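Local coordinates for Dps family DNA-binding stress response protein (Thermosynechococcus elongatus, PDB 2C41), which probably binds and oxidises iron as a twelve-subunit cage of the Dps stress-protein family, and probably binds DNA, at residues L40-D43 / L44-F48; A63-S66 / L67-G71; H142-F145 / L146-L150. All coordinates share one frame; numbering follows the deposited sequence.

Interaction 1 of 3, residues L40-D43 / L44-F48; sequences LFRD and LHLLF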
loop_
_atom_site.group_PDB
_atom_site.type_symbol
_atom_site.label_atom_id
_atom_site.label_comp_id
_atom_site.label_asym_id
_atom_site.label_seq_id
_atom_site.Cartn_x
_atom_site.Cartn_y
_atom_site.Cartn_z
ATOM N N LEU C 40 -9.297 10.241 30.951
ATOM C CA LEU C 40 -9.205 9.069 30.078
ATOM C C LEU C 40 -9.709 9.371 28.670
ATOM O O LEU C 40 -9.936 8.446 27.873
ATOM C CB LEU C 40 -10.005 7.898 30.665
ATOM C CG LEU C 40 -9.773 7.576 32.145
ATOM C CD1 LEU C 40 -10.697 6.444 32.605
ATOM C CD2 LEU C 40 -8.309 7.241 32.425
ATOM N N PHE C 41 -9.887 10.656 28.363
ATOM C CA PHE C 41 -10.584 11.037 27.138
ATOM C C PHE C 41 -10.078 10.366 25.854
ATOM O O PHE C 41 -10.856 9.734 25.142
ATOM C CB PHE C 41 -10.649 12.555 26.940
ATOM C CG PHE C 41 -11.332 12.935 25.664
ATOM C CD1 PHE C 41 -12.716 12.872 25.560
ATOM C CD2 PHE C 41 -10.587 13.282 24.538
ATOM C CE1 PHE C 41 -13.360 13.191 24.362
ATOM C CE2 PHE C 41 -11.220 13.603 23.337
ATOM C CZ PHE C 41 -12.607 13.565 23.249
ATOM N N ARG C 42 -8.796 10.508 25.541
ATOM C CA ARG C 42 -8.320 10.010 24.247
ATOM C C ARG C 42 -8.530 8.497 24.163
ATOM O O ARG C 42 -9.079 8.000 23.170
ATOM C CB ARG C 42 -6.853 10.393 23.977
ATOM C CG ARG C 42 -6.321 9.868 22.641
ATOM C CD ARG C 42 -4.830 10.153 22.445
ATOM N NE ARG C 42 -4.269 9.406 21.305
ATOM C CZ ARG C 42 -3.975 8.100 21.302
ATOM N NH1 ARG C 42 -4.191 7.340 22.373
ATOM N NH2 ARG C 42 -3.465 7.541 20.211
ATOM N N ASP C 43 -8.124 7.788 25.218
ATOM C CA ASP C 43 -8.231 6.324 25.282
ATOM C C ASP C 43 -9.676 5.869 25.050
ATOM O O ASP C 43 -9.928 4.991 24.227
ATOM C CB ASP C 43 -7.719 5.791 26.630
ATOM C CG ASP C 43 -7.299 4.312 26.573
ATOM O OD1 ASP C 43 -6.790 3.859 25.519
ATOM O OD2 ASP C 43 -7.441 3.603 27.601
ATOM N N LEU C 44 -10.617 6.472 25.771
ATOM C CA LEU C 44 -12.022 6.079 25.640
ATOM C C LEU C 44 -12.696 6.582 24.365
ATOM O O LEU C 44 -13.501 5.870 23.763
ATOM C CB LEU C 44 -12.819 6.466 26.886
ATOM C CG LEU C 44 -12.596 5.459 28.036
ATOM C CD1 LEU C 44 -13.195 5.944 29.311
ATOM C CD2 LEU C 44 -13.155 4.068 27.704
ATOM N N HIS C 45 -12.355 7.799 23.948
ATOM C CA HIS C 45 -12.810 8.336 22.657
ATOM C C HIS C 45 -12.493 7.308 21.557
ATOM O O HIS C 45 -13.353 6.959 20.726
ATOM C CB HIS C 45 -12.098 9.675 22.416
ATOM C CG HIS C 45 -12.591 10.443 21.231
ATOM N ND1 HIS C 45 -13.880 10.925 21.133
ATOM C CD2 HIS C 45 -11.943 10.873 20.120
ATOM C CE1 HIS C 45 -14.010 11.599 20.006
ATOM N NE2 HIS C 45 -12.850 11.587 19.376
ATOM N N LEU C 46 -11.268 6.786 21.587
ATOM C CA LEU C 46 -10.840 5.764 20.623
ATOM C C LEU C 46 -11.563 4.433 20.821
ATOM O O LEU C 46 -12.019 3.835 19.844
ATOM C CB LEU C 46 -9.327 5.545 20.698
ATOM C CG LEU C 46 -8.537 6.702 20.098
ATOM C CD1 LEU C 46 -7.043 6.599 20.414
ATOM C CD2 LEU C 46 -8.793 6.753 18.587
ATOM N N LEU C 47 -11.656 3.972 22.071
ATOM C CA LEU C 47 -12.354 2.719 22.360
ATOM C C LEU C 47 -13.761 2.716 21.784
ATOM O O LEU C 47 -14.160 1.771 21.096
ATOM C CB LEU C 47 -12.410 2.438 23.866
ATOM C CG LEU C 47 -13.194 1.169 24.227
ATOM C CD1 LEU C 47 -12.354 -0.091 24.022
ATOM C CD2 LEU C 47 -13.689 1.276 25.660
ATOM N N PHE C 48 -14.509 3.782 22.054
ATOM C CA PHE C 48 -15.892 3.867 21.606
ATOM C C PHE C 48 -16.001 3.903 20.084
ATOM O O PHE C 48 -16.910 3.309 19.520
ATOM C CB PHE C 48 -16.596 5.061 22.255
ATOM C CG PHE C 48 -16.748 4.929 23.758
ATOM C CD1 PHE C 48 -16.435 5.991 24.604
ATOM C CD2 PHE C 48 -17.224 3.737 24.316
ATOM C CE1 PHE C 48 -16.579 5.867 25.994
ATOM C CE2 PHE C 48 -17.380 3.599 25.702
ATOM C CZ PHE C 48 -17.056 4.658 26.543
#

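Interaction 2 of 3, residues A63-S66 / L67-G71; sequences AERS and LMLDG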
loop_
_atom_site.group_PDB
_atom_site.type_symbol
_atom_site.label_atom_id
_atom_site.label_comp_id
_atom_site.label_asym_id
_atom_site.label_seq_id
_atom_site.Cartn_x
_atom_site.Cartn_y
_atom_site.Cartn_z
ATOM N N ALA C 63 -28.653 -6.817 7.591
ATOM C CA ALA C 63 -29.676 -6.338 6.671
ATOM C C ALA C 63 -29.687 -7.156 5.389
ATOM O O ALA C 63 -30.731 -7.640 4.960
ATOM C CB ALA C 63 -29.464 -4.864 6.361
ATOM N N GLU C 64 -28.514 -7.339 4.791
ATOM C CA GLU C 64 -28.448 -8.065 3.523
ATOM C C GLU C 64 -28.725 -9.563 3.678
ATOM O O GLU C 64 -29.183 -10.211 2.731
ATOM C CB GLU C 64 -27.146 -7.753 2.784
ATOM C CG GLU C 64 -27.021 -6.243 2.509
ATOM C CD GLU C 64 -26.180 -5.902 1.308
ATOM O OE1 GLU C 64 -25.231 -6.660 0.985
ATOM O OE2 GLU C 64 -26.476 -4.854 0.696
ATOM N N ARG C 65 -28.501 -10.103 4.880
ATOM C CA ARG C 65 -28.876 -11.496 5.147
ATOM C C ARG C 65 -30.375 -11.711 4.901
ATOM O O ARG C 65 -30.769 -12.718 4.310
ATOM C CB ARG C 65 -28.483 -11.932 6.564
ATOM C CG ARG C 65 -28.615 -13.456 6.800
ATOM C CD ARG C 65 -27.544 -14.267 6.036
ATOM N NE ARG C 65 -27.886 -15.696 5.987
ATOM C CZ ARG C 65 -27.458 -16.540 5.050
ATOM N NH1 ARG C 65 -27.840 -17.817 5.074
ATOM N NH2 ARG C 65 -26.650 -16.115 4.083
ATOM N N SER C 66 -31.197 -10.750 5.328
ATOM C CA SER C 66 -32.642 -10.815 5.071
ATOM C C SER C 66 -32.949 -10.895 3.575
ATOM O O SER C 66 -33.787 -11.696 3.147
ATOM C CB SER C 66 -33.366 -9.629 5.701
ATOM O OG SER C 66 -33.358 -9.731 7.113
ATOM N N LEU C 67 -32.277 -10.061 2.785
ATOM C CA LEU C 67 -32.436 -10.074 1.326
ATOM C C LEU C 67 -32.023 -11.407 0.704
ATOM O O LEU C 67 -32.672 -11.892 -0.221
ATOM C CB LEU C 67 -31.628 -8.949 0.675
ATOM C CG LEU C 67 -32.083 -7.480 0.657
ATOM C CD1 LEU C 67 -33.587 -7.288 0.530
ATOM C CD2 LEU C 67 -31.550 -6.736 1.835
ATOM N N MET C 68 -30.945 -12.000 1.225
ATOM C CA MET C 68 -30.452 -13.282 0.719
ATOM C C MET C 68 -31.403 -14.442 1.014
ATOM O O MET C 68 -31.314 -15.514 0.390
ATOM C CB MET C 68 -29.061 -13.574 1.277
ATOM C CG MET C 68 -28.008 -12.634 0.741
ATOM S SD MET C 68 -26.412 -12.869 1.552
ATOM C CE MET C 68 -26.025 -11.171 1.861
ATOM N N LEU C 69 -32.304 -14.208 1.965
ATOM C CA LEU C 69 -33.319 -15.188 2.364
ATOM C C LEU C 69 -34.687 -14.843 1.767
ATOM O O LEU C 69 -35.719 -15.348 2.220
ATOM C CB LEU C 69 -33.393 -15.268 3.892
ATOM C CG LEU C 69 -32.125 -15.740 4.612
ATOM C CD1 LEU C 69 -32.284 -15.606 6.129
ATOM C CD2 LEU C 69 -31.760 -17.161 4.239
ATOM N N ASP C 70 -34.677 -13.980 0.749
ATOM C CA ASP C 70 -35.890 -13.562 0.028
ATOM C C ASP C 70 -36.863 -12.765 0.901
ATOM O O ASP C 70 -38.069 -12.708 0.624
ATOM C CB ASP C 70 -36.589 -14.767 -0.631
ATOM C CG ASP C 70 -35.737 -15.421 -1.697
ATOM O OD1 ASP C 70 -36.067 -16.553 -2.107
ATOM O OD2 ASP C 70 -34.743 -14.806 -2.131
ATOM N N GLY C 71 -36.331 -12.142 1.950
ATOM C CA GLY C 71 -37.111 -11.243 2.795
ATOM C C GLY C 71 -36.666 -9.808 2.613
ATOM O O GLY C 71 -35.993 -9.475 1.633
#

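Interaction 3 of 3, residues H142-F145 / L146-L150; sequences HRWF and LKEFL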
loop_
_atom_site.group_PDB
_atom_site.type_symbol
_atom_site.label_atom_id
_atom_site.label_comp_id
_atom_site.label_asym_id
_atom_site.label_seq_id
_atom_site.Cartn_x
_atom_site.Cartn_y
_atom_site.Cartn_z
ATOM N N HIS C 142 -16.033 -7.002 22.950
ATOM C CA HIS C 142 -16.433 -5.667 23.390
ATOM C C HIS C 142 -16.820 -5.657 24.862
ATOM O O HIS C 142 -16.417 -4.766 25.612
ATOM C CB HIS C 142 -17.609 -5.161 22.557
ATOM C CG HIS C 142 -17.264 -4.867 21.126
ATOM N ND1 HIS C 142 -18.218 -4.547 20.184
ATOM C CD2 HIS C 142 -16.071 -4.836 20.481
ATOM C CE1 HIS C 142 -17.630 -4.330 19.019
ATOM N NE2 HIS C 142 -16.328 -4.504 19.171
ATOM N N ARG C 143 -17.600 -6.658 25.265
ATOM C CA ARG C 143 -18.046 -6.791 26.649
ATOM C C ARG C 143 -16.856 -6.956 27.599
ATOM O O ARG C 143 -16.802 -6.330 28.656
ATOM C CB ARG C 143 -19.011 -7.977 26.775
ATOM C CG ARG C 143 -19.408 -8.298 28.208
ATOM C CD ARG C 143 -20.250 -9.573 28.271
ATOM N NE ARG C 143 -20.474 -9.961 29.659
ATOM C CZ ARG C 143 -19.638 -10.706 30.383
ATOM N NH1 ARG C 143 -19.943 -10.989 31.650
ATOM N NH2 ARG C 143 -18.502 -11.168 29.850
ATOM N N TRP C 144 -15.910 -7.813 27.220
ATOM C CA TRP C 144 -14.701 -8.007 28.012
ATOM C C TRP C 144 -13.917 -6.687 28.198
ATOM O O TRP C 144 -13.600 -6.314 29.328
ATOM C CB TRP C 144 -13.840 -9.126 27.410
ATOM C CG TRP C 144 -12.399 -9.062 27.799
ATOM C CD1 TRP C 144 -11.881 -8.952 29.060
ATOM C CD2 TRP C 144 -11.289 -9.109 26.906
ATOM N NE1 TRP C 144 -10.504 -8.912 29.001
ATOM C CE2 TRP C 144 -10.117 -9.012 27.689
ATOM C CE3 TRP C 144 -11.170 -9.218 25.512
ATOM C CZ2 TRP C 144 -8.837 -9.012 27.123
ATOM C CZ3 TRP C 144 -9.893 -9.228 24.948
ATOM C CH2 TRP C 144 -8.745 -9.123 25.760
ATOM N N PHE C 145 -13.622 -5.991 27.097
ATOM C CA PHE C 145 -12.934 -4.688 27.151
ATOM C C PHE C 145 -13.624 -3.717 28.106
ATOM O O PHE C 145 -12.987 -3.117 28.983
ATOM C CB PHE C 145 -12.862 -4.051 25.752
ATOM C CG PHE C 145 -11.584 -4.349 25.001
ATOM C CD1 PHE C 145 -11.271 -5.649 24.612
ATOM C CD2 PHE C 145 -10.712 -3.319 24.655
ATOM C CE1 PHE C 145 -10.090 -5.923 23.911
ATOM C CE2 PHE C 145 -9.529 -3.580 23.947
ATOM C CZ PHE C 145 -9.223 -4.881 23.574
ATOM N N LEU C 146 -14.935 -3.566 27.928
ATOM C CA LEU C 146 -15.722 -2.637 28.737
ATOM C C LEU C 146 -15.676 -2.997 30.220
ATOM O O LEU C 146 -15.467 -2.127 31.068
ATOM C CB LEU C 146 -17.169 -2.622 28.246
ATOM C CG LEU C 146 -17.787 -1.539 27.345
ATOM C CD1 LEU C 146 -16.840 -0.473 26.840
ATOM C CD2 LEU C 146 -18.581 -2.183 26.212
ATOM N N LYS C 147 -15.863 -4.280 30.522
ATOM C CA LYS C 147 -15.841 -4.754 31.905
ATOM C C LYS C 147 -14.513 -4.449 32.591
ATOM O O LYS C 147 -14.488 -4.104 33.775
ATOM C CB LYS C 147 -16.152 -6.254 31.968
ATOM C CG LYS C 147 -17.632 -6.572 31.779
ATOM C CD LYS C 147 -17.859 -8.086 31.634
ATOM C CE LYS C 147 -17.394 -8.865 32.880
ATOM N NZ LYS C 147 -18.267 -8.581 34.045
ATOM N N GLU C 148 -13.412 -4.568 31.851
ATOM C CA GLU C 148 -12.091 -4.265 32.410
ATOM C C GLU C 148 -12.008 -2.834 32.944
ATOM O O GLU C 148 -11.393 -2.597 33.978
ATOM C CB GLU C 148 -10.977 -4.518 31.385
ATOM C CG GLU C 148 -10.789 -5.997 31.005
ATOM C CD GLU C 148 -10.597 -6.894 32.226
ATOM O OE1 GLU C 148 -11.167 -8.012 32.260
ATOM O OE2 GLU C 148 -9.899 -6.468 33.171
ATOM N N PHE C 149 -12.634 -1.886 32.246
ATOM C CA PHE C 149 -12.615 -0.483 32.684
ATOM C C PHE C 149 -13.298 -0.280 34.036
ATOM O O PHE C 149 -13.022 0.693 34.741
ATOM C CB PHE C 149 -13.248 0.415 31.632
ATOM C CG PHE C 149 -12.311 0.786 30.522
ATOM C CD1 PHE C 149 -12.196 -0.017 29.389
ATOM C CD2 PHE C 149 -11.530 1.936 30.618
ATOM C CE1 PHE C 149 -11.318 0.336 28.355
ATOM C CE2 PHE C 149 -10.650 2.297 29.596
ATOM C CZ PHE C 149 -10.541 1.500 28.465
ATOM N N LEU C 150 -14.178 -1.214 34.394
ATOM C CA LEU C 150 -14.930 -1.120 35.640
ATOM C C LEU C 150 -14.260 -1.829 36.821
ATOM O O LEU C 150 -14.741 -1.717 37.959
ATOM C CB LEU C 150 -16.351 -1.638 35.431
ATOM C CG LEU C 150 -17.482 -0.698 34.972
ATOM C CD1 LEU C 150 -17.056 0.613 34.307
ATOM C CD2 LEU C 150 -18.474 -1.480 34.148
#

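Interaction 1 of 3, residues L40-D43 / L44-F48
Phe41 and His45 lie side by side, one helical turn apart, and their rings form an offset stack. The centroids are 4.7 Å apart and the planes differ by 23°. Phe41 CZ sits above one face of the imidazole, toward its rim, 3.6 Å from His45 ND1. His45 CB adds a CH-pi contact over a face of the phenyl ring, 4.1 Å from the Phe41 ring centroid. With CG anti to the backbone N in both (chi1 178° in Phe41, -172° in His45), the rings project together and can overlap. On the next flank, the extended Arg42 chain meets Leu46. Leu46 CD1 rests over the centre of one guanidinium face, 3.5 Å from Arg42 CZ. Leu40 CB also touches Leu44 CD1, at 4.0 Å.

These residues form the first two turns of helix 41-68, one of the four long helices of the ferritin-like bundle, with Leu40 at the N-cap position. Leu40 O accepts from Leu44 N at 3.0 Å, and the bond from His45 N to Phe41 O is shorter, at 2.7 Å. Leu46 N and Leu47 N continue the same ladder to Arg42 O and Asp43 O.

Arg42 makes salt bridges to Asp43 and Glu50 of a second subunit, so that carboxylates grip the guanidinium while a methyl group occupies one of its faces, and Asp43 pairs with Arg42 of a third subunit. Phe145 of the second subunit meets Phe41 edge-to-face and also contacts His45. Within the chain, His33 stacks on the His45 ring.

Interaction 2 of 3, residues A63-S66 / L67-G71
Ser66 O is gripped by two backbone N-H groups from the segment that follows it. Gly71 N donates to Ser66 O at 2.8 Å and Leu69 N to Ser66 O at 3.1 Å, from opposite faces of its carbonyl plane. The Leu69 donor stands well above that plane, 68° out of it. Met68 N keeps a regular helical bond to Glu64 O at 2.9 Å, whereas the one from Leu69 N to Arg65 O is weak.

Together with Asp70 N to Leu67 O, the Gly71 bond makes a Schellman motif that ends helix 41-68. Asp70 is its C-prime residue and has positive phi (65°).

Side chains pack round this end. Met68 is bent at chi3 (-134°), which folds Met68 CE back to 3.7 Å from Glu64 CB. Leu67 CD2 approaches Ala63 O at 3.4 Å. Arg65 NH2 is 4.1 Å from Met68 SD, and Arg65 NH1 is 4.1 Å from Leu69 CD2. The polar atoms of the guanidinium group are taken up by Asp125 and Thr128 of the same chain and by Gln140 of a neighbouring subunit. Asp70 forms a salt bridge with Arg143 of that same neighbour, whose Trp144 packs against Glu64 and Leu67.

Interaction 3 of 3, residues H142-F145 / L146-L150
Arg143 and Lys147 run alongside each other, with the lysine's methylene chain packed against the guanidinium. Lys147 CD sits over the centre of one guanidinium face, 3.4 Å from Arg143 CZ. The bend at chi3 (61°) brings Lys147 CE to 3.5 Å from Arg143 NH1, and the bend at chi4 (69°) then sets NZ. Lys147 NZ ends 3.8 Å from Arg143 NH1, so two positive groups come close. Arg143 bridges to Glu107 of the same chain, and Lys147 packs on Asp70 of a neighbouring subunit; these acidic partners probably temper the charge.

Backbone bonds carry the helix through these residues. Lys147 N reaches Arg143 O at 2.9 Å, and the same step joins Leu146 N to His142 O and Glu148 N to Trp144 O. The turns belong to the C-terminal part of helix 126-149, the last long helix of the ferritin-like four-helix bundle. Leu146 CD2 folds back to 3.4 Å from His142 O. The His142 ring turns the other way, to a hydrogen bond with Glu54 on helix 41-68.

The aromatic side chains make the third group. Glu148 bends at chi2 and brings Glu148 OE1 to the edge of the indole, in its plane and 3.4 Å from Trp144 CD1. The carboxylate and indole planes are 66° apart. Phe145 CD1 lies 3.6 Å above a face of the Trp144 ring, toward the rim. Phe149 presents its own edge to the backbone, with Phe149 CD1 at 3.2 Å from Phe145 O. Phe149 also packs on Pro39 of a third subunit, and Glu148 on Tyr37 of that subunit.

How the interactions relate
All three are local contacts along or at the ends of helices and join residues close in sequence, so none closes a long loop. They follow in series, without nesting or crossing. Interaction 1 starts helix 41-68 and interaction 2 ends it. Their centres are 35 Å apart, on opposite sides of the chain's centre. Interaction 3 comes near the end of helix 126-149, back on the side of interaction 1. These two touch, with Leu44 and Leu47 packed against Phe145, Leu146 and Phe149, which ties the two helices together. Interactions 2 and 3 do not touch within one chain; between neighbouring subunits they do come together.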